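Local coordinates for protein lipase (Acinetobacter baumannii, PDB 4OPM) that probably hydrolyses ester bonds of lipids such as triacylglycerols, as a putative lipase with the alpha/beta hydrolase fold, at residues Asp91-Asn96 against Val211-Ala216; Ile148-Asn153 against Thr222-Ala227. All coordinates share one frame; numbering follows the deposited sequence. Where two conformers were deposited one is given.

Contact 1: residues Asp91-Asn96 against Val211-Ala216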
# COMPACT_ATOMS: atom_id res chain seq x y z
N ASP A 91 -15.64 -10.07 -4.86
CA ASP A 91 -14.60 -10.27 -5.87
C ASP A 91 -13.33 -9.49 -5.46
O ASP A 91 -13.25 -8.27 -5.62
CB ASP A 91 -15.14 -9.83 -7.25
CG ASP A 91 -14.11 -9.75 -8.36
OD1 ASP A 91 -12.98 -10.29 -8.18
OD2 ASP A 91 -14.43 -9.18 -9.42
N TYR A 92 -12.31 -10.22 -4.96
CA TYR A 92 -11.05 -9.64 -4.48
C TYR A 92 -9.96 -9.50 -5.56
O TYR A 92 -8.79 -9.28 -5.22
CB TYR A 92 -10.51 -10.47 -3.31
CG TYR A 92 -11.35 -10.39 -2.07
CD1 TYR A 92 -11.13 -9.39 -1.12
CD2 TYR A 92 -12.35 -11.33 -1.81
CE1 TYR A 92 -11.89 -9.32 0.05
CE2 TYR A 92 -13.12 -11.26 -0.66
CZ TYR A 92 -12.89 -10.26 0.27
OH TYR A 92 -13.65 -10.19 1.42
N SER A 93 -10.32 -9.61 -6.85
CA SER A 93 -9.31 -9.47 -7.91
C SER A 93 -8.76 -8.05 -7.96
O SER A 93 -9.49 -7.10 -7.65
CB SER A 93 -9.89 -9.85 -9.26
OG SER A 93 -10.75 -8.84 -9.76
N VAL A 94 -7.49 -7.89 -8.37
CA VAL A 94 -6.84 -6.57 -8.52
C VAL A 94 -7.69 -5.67 -9.47
O VAL A 94 -7.97 -4.54 -9.06
CB VAL A 94 -5.35 -6.69 -8.95
CG1 VAL A 94 -4.74 -5.33 -9.29
CG2 VAL A 94 -4.54 -7.37 -7.86
N PRO A 95 -8.19 -6.14 -10.65
CA PRO A 95 -9.07 -5.27 -11.47
C PRO A 95 -10.29 -4.75 -10.70
O PRO A 95 -10.63 -3.58 -10.86
CB PRO A 95 -9.50 -6.20 -12.62
CG PRO A 95 -8.37 -7.17 -12.75
CD PRO A 95 -7.95 -7.43 -11.33
N ASN A 96 -10.94 -5.60 -9.87
CA ASN A 96 -12.12 -5.15 -9.10
C ASN A 96 -11.71 -4.20 -7.98
O ASN A 96 -12.42 -3.22 -7.72
CB ASN A 96 -12.94 -6.32 -8.53
CG ASN A 96 -14.30 -5.87 -8.07
OD1 ASN A 96 -14.99 -5.11 -8.77
ND2 ASN A 96 -14.72 -6.26 -6.86
N VAL A 211 -5.21 -13.82 -2.25
CA VAL A 211 -4.04 -14.58 -2.73
C VAL A 211 -4.45 -15.51 -3.89
O VAL A 211 -3.78 -15.53 -4.91
CB VAL A 211 -3.35 -15.34 -1.58
CG1 VAL A 211 -2.38 -16.40 -2.10
CG2 VAL A 211 -2.63 -14.36 -0.66
N ASP A 212 -5.57 -16.24 -3.75
CA ASP A 212 -6.01 -17.14 -4.82
C ASP A 212 -6.27 -16.37 -6.12
O ASP A 212 -5.92 -16.86 -7.20
CB ASP A 212 -7.26 -17.92 -4.39
CG ASP A 212 -6.95 -19.00 -3.38
OD1 ASP A 212 -5.80 -19.51 -3.38
OD2 ASP A 212 -7.88 -19.42 -2.66
N GLN A 213 -6.86 -15.15 -6.01
CA GLN A 213 -7.16 -14.26 -7.13
C GLN A 213 -5.85 -13.78 -7.78
O GLN A 213 -5.77 -13.65 -9.00
CB GLN A 213 -8.01 -13.07 -6.67
CG GLN A 213 -9.43 -13.42 -6.23
CD GLN A 213 -10.32 -13.80 -7.38
OE1 GLN A 213 -10.75 -12.96 -8.17
NE2 GLN A 213 -10.63 -15.09 -7.48
N LEU A 214 -4.83 -13.49 -6.93
CA LEU A 214 -3.52 -13.03 -7.40
C LEU A 214 -2.82 -14.13 -8.19
O LEU A 214 -2.25 -13.86 -9.25
CB LEU A 214 -2.64 -12.63 -6.21
CG LEU A 214 -2.66 -11.20 -5.80
CD1 LEU A 214 -1.77 -11.01 -4.57
CD2 LEU A 214 -2.16 -10.30 -6.94
N ILE A 215 -2.89 -15.37 -7.68
CA ILE A 215 -2.32 -16.55 -8.34
C ILE A 215 -2.96 -16.71 -9.73
O ILE A 215 -2.24 -16.85 -10.72
CB ILE A 215 -2.49 -17.82 -7.45
CG1 ILE A 215 -1.61 -17.73 -6.16
CG2 ILE A 215 -2.18 -19.11 -8.24
CD1 ILE A 215 -2.01 -18.73 -5.09
N ALA A 216 -4.31 -16.63 -9.80
CA ALA A 216 -5.06 -16.74 -11.06
C ALA A 216 -4.71 -15.59 -12.01
O ALA A 216 -4.52 -15.85 -13.20
CB ALA A 216 -6.55 -16.77 -10.79

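Contact 2: residues Ile148-Asn153 against Thr222-Ala227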
# COMPACT_ATOMS: atom_id res chain seq x y z
N ILE A 148 4.29 -7.52 -12.97
CA ILE A 148 4.72 -8.77 -13.63
C ILE A 148 5.99 -8.41 -14.39
O ILE A 148 5.94 -7.70 -15.39
CB ILE A 148 3.61 -9.43 -14.50
CG1 ILE A 148 2.24 -9.43 -13.76
CG2 ILE A 148 4.04 -10.83 -14.87
CD1 ILE A 148 1.00 -9.99 -14.55
N PHE A 149 7.13 -8.88 -13.86
CA PHE A 149 8.44 -8.45 -14.30
C PHE A 149 9.32 -9.52 -14.93
O PHE A 149 9.35 -10.66 -14.46
CB PHE A 149 9.19 -7.90 -13.06
CG PHE A 149 8.41 -6.87 -12.26
CD1 PHE A 149 8.24 -5.57 -12.75
CD2 PHE A 149 7.87 -7.18 -11.02
CE1 PHE A 149 7.53 -4.61 -12.02
CE2 PHE A 149 7.15 -6.22 -10.28
CZ PHE A 149 6.99 -4.94 -10.79
N ARG A 150 10.10 -9.12 -15.94
CA ARG A 150 11.09 -9.99 -16.59
C ARG A 150 12.28 -10.20 -15.65
O ARG A 150 12.90 -11.26 -15.70
CB ARG A 150 11.59 -9.38 -17.91
CG ARG A 150 10.53 -9.35 -18.99
CD ARG A 150 11.09 -8.93 -20.34
NE ARG A 150 10.08 -8.20 -21.10
CZ ARG A 150 9.09 -8.77 -21.80
NH1 ARG A 150 8.98 -10.09 -21.86
NH2 ARG A 150 8.22 -8.01 -22.45
N SER A 151 12.58 -9.20 -14.80
CA SER A 151 13.74 -9.24 -13.89
C SER A 151 13.40 -9.90 -12.54
O SER A 151 14.26 -9.94 -11.65
CB SER A 151 14.32 -7.84 -13.70
OG SER A 151 13.43 -6.99 -13.00
N ALA A 152 12.16 -10.48 -12.42
CA ALA A 152 11.69 -11.18 -11.23
C ALA A 152 12.68 -12.27 -10.84
O ALA A 152 13.08 -13.08 -11.69
CB ALA A 152 10.32 -11.79 -11.49
N ASN A 153 13.09 -12.28 -9.57
CA ASN A 153 14.07 -13.27 -9.11
C ASN A 153 13.83 -13.66 -7.64
O ASN A 153 14.78 -13.83 -6.87
CB ASN A 153 15.51 -12.75 -9.34
CG ASN A 153 16.59 -13.81 -9.27
OD1 ASN A 153 16.35 -15.00 -9.54
ND2 ASN A 153 17.78 -13.40 -8.88
N THR A 222 1.05 -11.67 -18.36
CA THR A 222 2.50 -11.88 -18.44
C THR A 222 3.28 -10.57 -18.32
O THR A 222 2.66 -9.50 -18.33
CB THR A 222 2.80 -12.48 -19.84
OG1 THR A 222 2.53 -11.48 -20.83
CG2 THR A 222 2.05 -13.79 -20.13
N PRO A 223 4.65 -10.59 -18.34
CA PRO A 223 5.39 -9.31 -18.37
C PRO A 223 5.06 -8.51 -19.65
O PRO A 223 5.05 -7.29 -19.60
CB PRO A 223 6.86 -9.76 -18.34
CG PRO A 223 6.83 -11.11 -17.73
CD PRO A 223 5.58 -11.73 -18.30
N ASP A 224 4.70 -9.18 -20.77
CA ASP A 224 4.24 -8.51 -22.00
C ASP A 224 2.98 -7.68 -21.72
O ASP A 224 2.91 -6.52 -22.13
CB ASP A 224 3.97 -9.52 -23.13
CG ASP A 224 5.20 -9.93 -23.93
OD1 ASP A 224 6.28 -9.35 -23.71
OD2 ASP A 224 5.07 -10.84 -24.78
N SER A 225 2.01 -8.26 -20.98
CA SER A 225 0.77 -7.58 -20.58
C SER A 225 1.08 -6.36 -19.73
O SER A 225 0.48 -5.29 -19.91
CB SER A 225 -0.15 -8.52 -19.79
OG SER A 225 -0.20 -9.83 -20.33
N PHE A 226 2.03 -6.52 -18.80
CA PHE A 226 2.43 -5.46 -17.88
C PHE A 226 3.09 -4.31 -18.64
O PHE A 226 2.86 -3.15 -18.29
CB PHE A 226 3.35 -6.03 -16.80
CG PHE A 226 3.66 -5.04 -15.70
CD1 PHE A 226 2.69 -4.71 -14.76
CD2 PHE A 226 4.92 -4.48 -15.58
CE1 PHE A 226 2.97 -3.79 -13.74
CE2 PHE A 226 5.21 -3.58 -14.56
CZ PHE A 226 4.23 -3.24 -13.65
N ALA A 227 3.88 -4.62 -19.69
CA ALA A 227 4.53 -3.61 -20.53
C ALA A 227 3.47 -2.81 -21.31
O ALA A 227 3.63 -1.59 -21.46
CB ALA A 227 5.51 -4.27 -21.49

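Contact 1: residues Asp91-Asn96 against Val211-Ala216
Gln213, on helix 190-220, leans against an Asx turn at Asp91 and the N-cap residue Ser93, at the start of helix 94-107. The backbones come within 5.3 Å at Ser93 CA and Gln213 CA. Helix 190-220 belongs to the insertion between strands 137-143 and 237-242, where alpha/beta hydrolases usually carry their cap, so the contact probably joins cap to core.

The CB of Gln213 points toward the turn and lies over Ser93 CA and the carbonyl oxygen of Tyr92. CG rests on the peptide that links Tyr92 to Ser93, 4.0 Å from Tyr92 C. The chain then bends at chi2 (-71°), and beyond CD the amide oxygen OE1 comes to 3.4 Å from Ser93 CB. OE1 also stands 3.5 Å from Asp91 OD1. Both are acceptors, so this is proximity without a bond, and the amide and carboxylate planes are nearly perpendicular (86°). Because Gln213 was modelled in two conformers, its contacts describe one of them and those of the tip are doubtful.

Asp91 OD1 has a firmer partner in its own segment: Ser93 N donates to it at 3.1 Å and 161°. This bond to the N two residues on makes the Asx turn; the N-H comes from above the carboxylate plane. Ser93 OG in turn caps the helix by accepting from Asn96 N at 3.2 Å, while Asn96 ND2 returns to a lone pair of Asp91 O in the carbonyl plane. The Tyr92 ring leads away from Gln213, and its OH hydrogen-bonds to Gln206 OE1, one more link to helix 190-220.

Beside Ser93, at Val94, the apolar contact is small. Val94, which also packs on Leu121 and Ile125 of helix 121-132, brings its CG2 to 3.9 Å from Leu214 CD2.

Contact 2: residues Ile148-Asn153 against Thr222-Ala227
Arg150 and Asp224 form a salt bridge beside Pro223, where the loop Ile148-Asn153 meets the N-terminal turn of helix 223-231. Both segments belong to the span between strands 137-143 and 237-242, where alpha/beta hydrolases usually carry a cap; the contact pairs its early loop with its last helix. The strong bond runs from Arg150 NH2 to Asp224 OD1, 2.7 Å long and nearly straight at 172°. The acceptor lies in the guanidinium plane, and the nitrogen meets OD1 nearly along its C-O axis, although the two planar groups are 65° apart. A second, weak bond from Arg150 NH1 reaches the same Asp224 OD1 at 3.4 Å, so one oxygen takes both donors. The place of Asp224 in the first helical turn would be expected to favour its negative charge. Pro223 CB lies over one face of the guanidinium, offset toward the rim, and packs 3.7 Å from Arg150 CG.

The helix start is held by its own bonds. Thr222, at the N-cap, donates from its N to Ser225 OG at 3.0 Å, and Thr222 O accepts from Phe226 N. Across the contact, Ile148 O receives a CA-H...O contact from Pro223 CA at 3.4 Å and lies close to Phe226 CB and CD2. Ile148 CG2 is 3.5 Å from Thr222 C, while Ile148 N sits over one face of the Phe226 ring, toward the rim.

Deeper in, Phe149 CE1 comes to 3.6 Å from Phe226 CE2, the rings oblique with planes 73° apart. Arg150 N and Ser151 OG are satisfied by the Glu255 carboxylate, and Ser151 O accepts from Asn249 ND2. The loop after strand 137-143 thus packs against two helices: 223-231 at Pro223 and Phe226, and 251-259, where Val252 and Leu256 receive the Phe149 ring.

From the N terminus the chain first passes Asp91-Asn96, the loop end and first residues of helix 94-107, and then Ile148-Asn153, after strand 137-143. Next come the partners in the same order: Val211-Ala216 late in helix 190-220, and Thr222-Ala227 opening helix 223-231. Contact 1 closes a loop of 114 intervening residues and contact 2 one of 68, and as their segments alternate, the two loops cross rather than nest. Their centres lie about 17 Å apart and their nearest atoms about 7 Å, without touching. Contact 1 joins helix 190-220 to helix 94-107 of the core; contact 2 ties the first loop of the inserted region to helix 223-231 near its end.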